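Local coordinates for protein shikimate dehydrogenase (NADP(+)) (Peptoclostridium difficile, PDB 5DZS) that probably catalyses the reversible NADPH-linked reduction of 3-dehydroshikimate to shikimate, a step of chorismate and aromatic amino acid biosynthesis, at residues N2-V7 with G54-N59; A84-L89 with Y98-F103; G104-F109 with L134-D139. One frame throughout, in Å; residues are numbered along the deposited sequence. Where two conformers were deposited one is given.

Contact 1: residues N2-V7 with G54-N59; sequences NFFGLV and GIQGVN
Phe4 and Gln56 run alongside each other in the same direction. The Gln56 chain is extended, CG anti to the backbone N (chi1 -174°). It follows the CE2 and CZ end of the Phe4 ring, with CD 3.7 Å from Phe4 CZ. Ring and amide planes are 57° apart. Asn2 crosses the tip of Gln56 obliquely. Asn2 ND2 turns to a water, which also accepts from Phe3 N and donates to Gly54 O. Ile55 CD1 meets Phe3 CB at 3.9 Å, near the plane of the Phe3 ring at its edge. On the Phe4 face, the Leu6 and Asn59 side chains cross nearly at right angles, Leu6 CD1 3.7 Å from Asn59 CB. The backbones pair in parallel, as neighbouring interior strands of the mixed sheet. Asn59 N donates to Gly5 O, nearly along the C=O axis, and Val7 N to Asn59 O, both at 2.8 Å. The bonds Gln56 N to Phe3 O and Gly5 N to Gly57 O are weak. The Asn59 amide is held by Tyr33, Ser243 and the Asn86 carbonyl. The pairing is firm where Leu6 touches Ser14 and Thr61, predicted shikimate residues, and looser, partly water-bridged, at the other end.

Contact 2: residues A84-L89 with Y98-F103; sequences AVNTIL and YNTDYF
Asn86 CG (chi1 74°) and Thr100 OG1 (chi1 65°) each sit in the crowded position between backbone N and carbonyl carbon. The side chains cross nearly at right angles, and Asn86 grips Thr100 through both side chain and backbone. Asn86 ND2 donates to Thr100 OG1 at 2.8 Å, with the hydroxyl close to the amide plane. Thr100 N donates back to Asn86 OD1 at 2.9 Å, from above the carbonyl plane. Thr87 OG1 donates a second hydrogen bond to OD1, so the amide rotation is well fixed. Asn99 has CG anti to its N (chi1 -172°), and ND2 reaches Ala84 O at 3.0 Å. Its OD1 accepts from Asp101 N, an Asx turn that leads into helix 101-111. The strands meet in a classic beta bulge: Asn86 N and Thr87 N both donate to Tyr98 O, and Tyr98 N returns a bond to Thr87 O at 2.8 Å. Asn86 and Asp101 are predicted shikimate ligands, joined by a water between ND2 and OD1. Asp101 also bonds Gln239 and forms a salt bridge with Lys65, the predicted proton acceptor, which would probably favour the ionised carboxylate. The Tyr98 ring runs beside Leu89 and packs on Phe74 of the second subunit.

Contact 3: residues G104-F109 with L134-D139; sequences GLDSMF and LTYFID
Aromatic packing dominates where residues 104-109 of helix 101-111 face residues 134-139 of helix 128-139. Phe109, Tyr136 and Phe137 form an aromatic cluster. Tyr136 CE2 sits over one face of the Phe109 ring, off-centre toward its rim and 3.7 Å from Phe109 CD1. The two planes are 40° apart, an oblique pairing. Tyr136 stretches across because its CG is anti to the backbone N (chi1 171°). Its OH comes within 3.3 Å of Phe109 CB. Phe137 meets the far end of the Phe109 ring, with CE1 3.6 Å from Phe109 CZ. These rings are almost perpendicular. The axes of the two segments stand 10.3 Å apart and cross at -56°, so the large rings bridge a wide gap. Helix 128-139 follows the first strand of the parallel nucleotide-binding sheet, and helix 101-111 leads into that domain. Aliphatic contact is slight: Leu105 CD1 lies 4.4 Å from Tyr136 CB. Leu105 also neighbours Leu209, a predicted NADP(+) ligand. The polar approach comes from Asp106. Its backbone N lies over one face of the Tyr136 ring, and OD1 is 3.5 Å from Tyr136 CE1. The carboxylate has its stronger partner in Lys110, a salt bridge along the same helix.

Overall arrangement
The contacts follow one another along the chain and run from one domain to the other. Contacts 1 and 2 have centres about 14 Å apart and share the mixed sheet of the substrate-binding domain. Strands 57-60 and 87-91 are neighbours there, joined by a probable hydrogen bond between Ile88 N and Val58 O. Contacts 2 and 3, also with centres about 14 Å apart, share helix 101-111. They touch through Tyr102, whose OH bonds Asp139. Contacts 1 and 3 flank the middle of the chain, about 26 Å between centres, and do not touch. Contact 2 thus links the substrate domain to the nucleotide-binding domain, with predicted shikimate residues at the junction.

Contact 1: residues N2-V7 with G54-N59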
loop_
_atom_site.group_PDB
_atom_site.type_symbol
_atom_site.label_atom_id
_atom_site.label_comp_id
_atom_site.label_asym_id
_atom_site.label_seq_id
_atom_site.Cartn_x
_atom_site.Cartn_y
_atom_site.Cartn_z
ATOM N N ASN B 2 -9.189 -11.898 -13.027
ATOM C CA ASN B 2 -8.210 -10.895 -13.384
ATOM C C ASN B 2 -6.904 -11.577 -13.786
ATOM O O ASN B 2 -6.580 -12.665 -13.299
ATOM C CB ASN B 2 -7.972 -9.889 -12.288
ATOM C CG ASN B 2 -9.114 -8.907 -12.187
ATOM O OD1 ASN B 2 -9.976 -9.029 -11.310
ATOM N ND2 ASN B 2 -9.189 -7.996 -13.133
ATOM N N PHE B 3 -6.164 -10.911 -14.650
ATOM C CA PHE B 3 -4.905 -11.409 -15.203
ATOM C C PHE B 3 -3.691 -10.614 -14.739
ATOM O O PHE B 3 -3.738 -9.380 -14.621
ATOM C CB PHE B 3 -4.898 -11.396 -16.748
ATOM C CG PHE B 3 -5.859 -12.356 -17.425
ATOM C CD1 PHE B 3 -6.452 -13.400 -16.763
ATOM C CD2 PHE B 3 -6.056 -12.271 -18.812
ATOM C CE1 PHE B 3 -7.287 -14.309 -17.455
ATOM C CE2 PHE B 3 -6.884 -13.149 -19.481
ATOM C CZ PHE B 3 -7.477 -14.189 -18.810
ATOM N N PHE B 4 -2.612 -11.354 -14.529
ATOM C CA PHE B 4 -1.338 -10.843 -14.035
ATOM C C PHE B 4 -0.217 -11.614 -14.723
ATOM O O PHE B 4 -0.448 -12.685 -15.313
ATOM C CB PHE B 4 -1.209 -11.093 -12.518
ATOM C CG PHE B 4 -2.295 -10.466 -11.701
ATOM C CD1 PHE B 4 -3.511 -11.081 -11.514
ATOM C CD2 PHE B 4 -2.096 -9.216 -11.127
ATOM C CE1 PHE B 4 -4.495 -10.456 -10.777
ATOM C CE2 PHE B 4 -3.073 -8.597 -10.402
ATOM C CZ PHE B 4 -4.273 -9.220 -10.216
ATOM N N GLY B 5 1.008 -11.122 -14.615
ATOM C CA GLY B 5 2.116 -11.893 -15.120
ATOM C C GLY B 5 3.458 -11.297 -14.850
ATOM O O GLY B 5 3.572 -10.269 -14.160
ATOM N N LEU B 6 4.464 -11.944 -15.412
ATOM C CA LEU B 6 5.860 -11.584 -15.235
ATOM C C LEU B 6 6.463 -11.184 -16.567
ATOM O O LEU B 6 6.450 -11.972 -17.519
ATOM C CB LEU B 6 6.639 -12.772 -14.661
ATOM C CG LEU B 6 8.159 -12.609 -14.537
ATOM C CD1 LEU B 6 8.535 -11.476 -13.608
ATOM C CD2 LEU B 6 8.805 -13.917 -14.118
ATOM N N VAL B 7 7.005 -9.961 -16.621
ATOM C CA VAL B 7 7.627 -9.436 -17.825
ATOM C C VAL B 7 9.150 -9.538 -17.744
ATOM O O VAL B 7 9.762 -9.047 -16.788
ATOM C CB VAL B 7 7.226 -7.975 -18.043
ATOM C CG1 VAL B 7 8.008 -7.347 -19.203
ATOM C CG2 VAL B 7 5.715 -7.866 -18.283
ATOM N N GLY B 54 -6.462 -4.719 -20.076
ATOM C CA GLY B 54 -6.856 -4.717 -18.668
ATOM C C GLY B 54 -6.100 -5.675 -17.797
ATOM O O GLY B 54 -6.704 -6.327 -16.939
ATOM N N ILE B 55 -4.810 -5.830 -18.051
ATOM C CA ILE B 55 -3.951 -6.667 -17.227
ATOM C C ILE B 55 -3.733 -5.906 -15.922
ATOM O O ILE B 55 -3.119 -4.856 -15.914
ATOM C CB ILE B 55 -2.631 -7.004 -17.928
ATOM C CG1 ILE B 55 -2.870 -7.541 -19.354
ATOM C CG2 ILE B 55 -1.802 -7.949 -17.075
ATOM C CD1 ILE B 55 -3.715 -8.800 -19.420
ATOM N N GLN B 56 -4.256 -6.422 -14.810
ATOM C CA GLN B 56 -4.264 -5.652 -13.567
ATOM C C GLN B 56 -2.893 -5.356 -13.011
ATOM O O GLN B 56 -2.665 -4.291 -12.405
ATOM C CB GLN B 56 -5.127 -6.360 -12.508
ATOM C CG GLN B 56 -5.308 -5.552 -11.248
ATOM C CD GLN B 56 -6.287 -6.152 -10.290
ATOM O OE1 GLN B 56 -7.311 -6.732 -10.681
ATOM N NE2 GLN B 56 -5.998 -5.986 -9.003
ATOM N N GLY B 57 -1.998 -6.306 -13.125
ATOM C CA GLY B 57 -0.653 -6.095 -12.605
ATOM C C GLY B 57 0.381 -6.959 -13.256
ATOM O O GLY B 57 0.063 -8.088 -13.670
ATOM N N VAL B 58 1.622 -6.486 -13.289
ATOM C CA VAL B 58 2.709 -7.320 -13.753
ATOM C C VAL B 58 3.906 -7.127 -12.863
ATOM O O VAL B 58 4.088 -6.044 -12.264
ATOM C CB VAL B 58 3.147 -7.097 -15.221
ATOM C CG1 VAL B 58 1.981 -7.367 -16.163
ATOM C CG2 VAL B 58 3.697 -5.716 -15.441
ATOM N N ASN B 59 4.701 -8.166 -12.728
ATOM C CA ASN B 59 6.036 -8.019 -12.213
ATOM C C ASN B 59 6.976 -7.784 -13.378
ATOM O O ASN B 59 6.686 -8.156 -14.515
ATOM C CB ASN B 59 6.455 -9.262 -11.450
ATOM C CG ASN B 59 5.713 -9.416 -10.152
ATOM O OD1 ASN B 59 5.023 -10.412 -9.936
ATOM N ND2 ASN B 59 5.838 -8.437 -9.278
HETATM O O HOH W 1 -7.127 -8.247 -15.137
#

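Contact 2: residues A84-L89 with Y98-F103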
loop_
_atom_site.group_PDB
_atom_site.type_symbol
_atom_site.label_atom_id
_atom_site.label_comp_id
_atom_site.label_asym_id
_atom_site.label_seq_id
_atom_site.Cartn_x
_atom_site.Cartn_y
_atom_site.Cartn_z
ATOM N N ALA B 84 14.513 1.673 -9.779
ATOM C CA ALA B 84 14.037 0.502 -10.541
ATOM C C ALA B 84 12.654 0.126 -10.058
ATOM O O ALA B 84 12.310 0.413 -8.895
ATOM C CB ALA B 84 14.961 -0.669 -10.330
ATOM N N VAL B 85 11.908 -0.552 -10.934
ATOM C CA VAL B 85 10.566 -1.022 -10.664
ATOM C C VAL B 85 10.451 -2.509 -10.935
ATOM O O VAL B 85 10.906 -2.970 -11.982
ATOM C CB VAL B 85 9.562 -0.241 -11.534
ATOM C CG1 VAL B 85 8.203 -0.939 -11.664
ATOM C CG2 VAL B 85 9.406 1.153 -10.959
ATOM N N ASN B 86 9.856 -3.278 -10.013
ATOM C CA ASN B 86 9.576 -4.697 -10.266
ATOM C C ASN B 86 8.111 -5.071 -10.158
ATOM O O ASN B 86 7.786 -6.240 -10.351
ATOM C CB ASN B 86 10.412 -5.594 -9.371
ATOM C CG ASN B 86 9.938 -5.614 -7.949
ATOM O OD1 ASN B 86 9.073 -4.847 -7.529
ATOM N ND2 ASN B 86 10.507 -6.530 -7.184
ATOM N N THR B 87 7.238 -4.099 -9.890
ATOM C CA THR B 87 5.803 -4.362 -9.701
ATOM C C THR B 87 5.044 -3.193 -10.310
ATOM O O THR B 87 5.309 -2.044 -9.952
ATOM C CB THR B 87 5.472 -4.528 -8.205
ATOM O OG1 THR B 87 6.220 -5.634 -7.660
ATOM C CG2 THR B 87 3.989 -4.765 -7.969
ATOM N N ILE B 88 4.119 -3.485 -11.211
ATOM C CA ILE B 88 3.297 -2.465 -11.860
ATOM C C ILE B 88 1.816 -2.767 -11.589
ATOM O O ILE B 88 1.400 -3.948 -11.671
ATOM C CB ILE B 88 3.543 -2.431 -13.382
ATOM C CG1 ILE B 88 4.982 -1.969 -13.673
ATOM C CG2 ILE B 88 2.538 -1.539 -14.125
ATOM C CD1 ILE B 88 5.432 -2.101 -15.114
ATOM N N LEU B 89 1.042 -1.733 -11.311
ATOM C CA LEU B 89 -0.402 -1.827 -11.072
ATOM C C LEU B 89 -1.108 -0.922 -12.079
ATOM O O LEU B 89 -0.734 0.245 -12.250
ATOM C CB LEU B 89 -0.732 -1.350 -9.667
ATOM C CG LEU B 89 -2.217 -1.171 -9.320
ATOM C CD1 LEU B 89 -3.069 -2.423 -9.451
ATOM C CD2 LEU B 89 -2.319 -0.619 -7.907
ATOM N N TYR B 98 6.144 0.177 -8.461
ATOM C CA TYR B 98 6.605 -0.079 -7.106
ATOM C C TYR B 98 7.829 -0.969 -7.147
ATOM O O TYR B 98 8.130 -1.584 -8.182
ATOM C CB TYR B 98 5.516 -0.808 -6.285
ATOM C CG TYR B 98 4.179 -0.128 -6.256
ATOM C CD1 TYR B 98 3.270 -0.264 -7.304
ATOM C CD2 TYR B 98 3.802 0.653 -5.189
ATOM C CE1 TYR B 98 2.064 0.379 -7.286
ATOM C CE2 TYR B 98 2.552 1.255 -5.149
ATOM C CZ TYR B 98 1.681 1.096 -6.219
ATOM O OH TYR B 98 0.434 1.719 -6.195
ATOM N N ASN B 99 8.530 -1.058 -6.031
ATOM C CA ASN B 99 9.674 -1.949 -5.946
ATOM C C ASN B 99 9.643 -2.701 -4.654
ATOM O O ASN B 99 9.814 -2.112 -3.571
ATOM C CB ASN B 99 10.968 -1.184 -6.097
ATOM C CG ASN B 99 12.158 -2.117 -6.194
ATOM O OD1 ASN B 99 12.296 -3.031 -5.363
ATOM N ND2 ASN B 99 13.003 -1.907 -7.176
ATOM N N THR B 100 9.439 -4.003 -4.735
ATOM C CA THR B 100 9.457 -4.798 -3.543
ATOM C C THR B 100 10.862 -5.387 -3.246
ATOM O O THR B 100 10.974 -6.194 -2.295
ATOM C CB THR B 100 8.558 -5.948 -3.724
ATOM O OG1 THR B 100 9.138 -6.761 -4.772
ATOM C CG2 THR B 100 7.107 -5.498 -4.060
ATOM N N ASP B 101 11.919 -5.021 -3.997
ATOM C CA ASP B 101 13.275 -5.606 -3.747
ATOM C C ASP B 101 13.869 -5.308 -2.359
ATOM O O ASP B 101 14.480 -6.206 -1.734
ATOM C CB ASP B 101 14.306 -5.215 -4.841
ATOM C CG ASP B 101 14.215 -6.087 -6.090
ATOM O OD1 ASP B 101 13.613 -7.171 -6.029
ATOM O OD2 ASP B 101 14.785 -5.693 -7.142
ATOM N N TYR B 102 13.768 -4.068 -1.888
ATOM C CA TYR B 102 14.266 -3.719 -0.550
ATOM C C TYR B 102 13.477 -4.526 0.493
ATOM O O TYR B 102 14.064 -5.111 1.399
ATOM C CB TYR B 102 14.133 -2.202 -0.316
ATOM C CG TYR B 102 14.671 -1.621 0.972
ATOM C CD1 TYR B 102 13.969 -1.760 2.177
ATOM C CD2 TYR B 102 15.811 -0.845 0.974
ATOM C CE1 TYR B 102 14.432 -1.193 3.344
ATOM C CE2 TYR B 102 16.275 -0.260 2.142
ATOM C CZ TYR B 102 15.575 -0.445 3.324
ATOM O OH TYR B 102 16.039 0.137 4.480
ATOM N N PHE B 103 12.152 -4.554 0.357
ATOM C CA PHE B 103 11.293 -5.306 1.286
ATOM C C PHE B 103 11.633 -6.795 1.370
ATOM O O PHE B 103 11.772 -7.347 2.481
ATOM C CB PHE B 103 9.810 -5.137 0.931
ATOM C CG PHE B 103 8.936 -6.141 1.605
ATOM C CD1 PHE B 103 8.419 -5.894 2.872
ATOM C CD2 PHE B 103 8.696 -7.366 1.018
ATOM C CE1 PHE B 103 7.644 -6.850 3.515
ATOM C CE2 PHE B 103 7.931 -8.321 1.658
ATOM C CZ PHE B 103 7.407 -8.061 2.910
HETATM O O HOH W 2 12.619 -8.403 -8.488
HETATM O O HOH W 3 7.480 -7.911 -6.406
#

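Contact 3: residues G104-F109 with L134-D139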
loop_
_atom_site.group_PDB
_atom_site.type_symbol
_atom_site.label_atom_id
_atom_site.label_comp_id
_atom_site.label_asym_id
_atom_site.label_seq_id
_atom_site.Cartn_x
_atom_site.Cartn_y
_atom_site.Cartn_z
ATOM N N GLY B 104 11.808 -7.435 0.209
ATOM C CA GLY B 104 12.119 -8.858 0.149
ATOM C C GLY B 104 13.470 -9.170 0.768
ATOM O O GLY B 104 13.621 -10.217 1.419
ATOM N N LEU B 105 14.458 -8.295 0.550
ATOM C CA LEU B 105 15.786 -8.484 1.138
ATOM C C LEU B 105 15.682 -8.405 2.667
ATOM O O LEU B 105 16.204 -9.267 3.379
ATOM C CB LEU B 105 16.777 -7.428 0.637
ATOM C CG LEU B 105 17.225 -7.518 -0.827
ATOM C CD1 LEU B 105 17.736 -6.172 -1.324
ATOM C CD2 LEU B 105 18.279 -8.603 -0.990
ATOM N N ASP B 106 14.976 -7.382 3.153
ATOM C CA ASP B 106 14.808 -7.195 4.590
ATOM C C ASP B 106 14.212 -8.462 5.195
ATOM O O ASP B 106 14.681 -8.971 6.204
ATOM C CB ASP B 106 13.907 -6.006 4.882
ATOM C CG ASP B 106 13.657 -5.819 6.358
ATOM O OD1 ASP B 106 14.616 -5.536 7.091
ATOM O OD2 ASP B 106 12.497 -5.939 6.784
ATOM N N SER B 107 13.168 -8.961 4.554
ATOM C CA SER B 107 12.484 -10.177 4.967
ATOM C C SER B 107 13.416 -11.402 5.054
ATOM O O SER B 107 13.433 -12.119 6.080
ATOM C CB SER B 107 11.365 -10.459 3.966
ATOM O OG SER B 107 10.640 -11.608 4.322
ATOM N N MET B 108 14.178 -11.615 3.976
ATOM C CA MET B 108 15.148 -12.719 3.829
ATOM C C MET B 108 16.247 -12.668 4.899
ATOM O O MET B 108 16.634 -13.694 5.457
ATOM C CB MET B 108 15.786 -12.644 2.430
ATOM C CG MET B 108 16.945 -13.608 2.172
ATOM S SD MET B 108 17.783 -13.362 0.572
ATOM C CE MET B 108 18.500 -11.740 0.811
ATOM N N PHE B 109 16.759 -11.470 5.154
ATOM C CA PHE B 109 17.820 -11.267 6.161
ATOM C C PHE B 109 17.315 -11.550 7.569
ATOM O O PHE B 109 18.017 -12.169 8.367
ATOM C CB PHE B 109 18.422 -9.865 6.078
ATOM C CG PHE B 109 19.505 -9.734 5.047
ATOM C CD1 PHE B 109 19.194 -9.556 3.715
ATOM C CD2 PHE B 109 20.838 -9.777 5.414
ATOM C CE1 PHE B 109 20.186 -9.420 2.763
ATOM C CE2 PHE B 109 21.844 -9.655 4.462
ATOM C CZ PHE B 109 21.514 -9.468 3.138
ATOM N N LEU B 134 22.114 -2.416 -2.189
ATOM C CA LEU B 134 22.935 -1.305 -1.747
ATOM C C LEU B 134 22.122 -0.437 -0.776
ATOM O O LEU B 134 22.596 -0.094 0.295
ATOM C CB LEU B 134 23.414 -0.480 -2.952
ATOM C CG LEU B 134 24.181 0.826 -2.694
ATOM C CD1 LEU B 134 25.060 1.173 -3.896
ATOM C CD2 LEU B 134 23.252 1.988 -2.333
ATOM N N THR B 135 20.896 -0.110 -1.170
ATOM C CA THR B 135 20.006 0.728 -0.361
ATOM C C THR B 135 19.743 0.070 1.003
ATOM O O THR B 135 19.845 0.723 2.053
ATOM C CB THR B 135 18.680 0.999 -1.113
ATOM O OG1 THR B 135 18.960 1.555 -2.408
ATOM C CG2 THR B 135 17.790 1.966 -0.344
ATOM N N TYR B 136 19.422 -1.220 0.981
ATOM C CA TYR B 136 19.165 -1.964 2.211
ATOM C C TYR B 136 20.390 -2.014 3.120
ATOM O O TYR B 136 20.290 -1.708 4.315
ATOM C CB TYR B 136 18.688 -3.386 1.894
ATOM C CG TYR B 136 18.618 -4.257 3.117
ATOM C CD1 TYR B 136 17.568 -4.144 4.007
ATOM C CD2 TYR B 136 19.619 -5.173 3.393
ATOM C CE1 TYR B 136 17.510 -4.935 5.140
ATOM C CE2 TYR B 136 19.580 -5.965 4.526
ATOM C CZ TYR B 136 18.524 -5.847 5.394
ATOM O OH TYR B 136 18.496 -6.645 6.529
ATOM N N PHE B 137 21.537 -2.414 2.570
ATOM C CA PHE B 137 22.765 -2.499 3.372
ATOM C C PHE B 137 23.139 -1.158 4.044
ATOM O O PHE B 137 23.501 -1.133 5.221
ATOM C CB PHE B 137 23.966 -2.992 2.538
ATOM C CG PHE B 137 23.985 -4.480 2.250
ATOM C CD1 PHE B 137 23.794 -5.419 3.252
ATOM C CD2 PHE B 137 24.335 -4.940 0.988
ATOM C CE1 PHE B 137 23.867 -6.782 2.976
ATOM C CE2 PHE B 137 24.416 -6.296 0.706
ATOM C CZ PHE B 137 24.180 -7.219 1.694
ATOM N N ILE B 138 23.065 -0.061 3.292
ATOM C CA ILE B 138 23.405 1.273 3.816
ATOM C C ILE B 138 22.458 1.703 4.932
ATOM O O ILE B 138 22.890 2.260 5.943
ATOM C CB ILE B 138 23.366 2.358 2.716
ATOM C CG1 ILE B 138 24.391 2.069 1.607
ATOM C CG2 ILE B 138 23.616 3.738 3.314
ATOM C CD1 ILE B 138 25.839 2.236 2.013
ATOM N N ASP B 139 21.166 1.471 4.735
ATOM C CA ASP B 139 20.177 1.812 5.749
ATOM C C ASP B 139 20.361 0.974 7.008
ATOM O O ASP B 139 20.050 1.429 8.109
ATOM C CB ASP B 139 18.760 1.590 5.221
ATOM C CG ASP B 139 18.358 2.586 4.147
ATOM O OD1 ASP B 139 19.071 3.596 3.918
ATOM O OD2 ASP B 139 17.299 2.362 3.534
#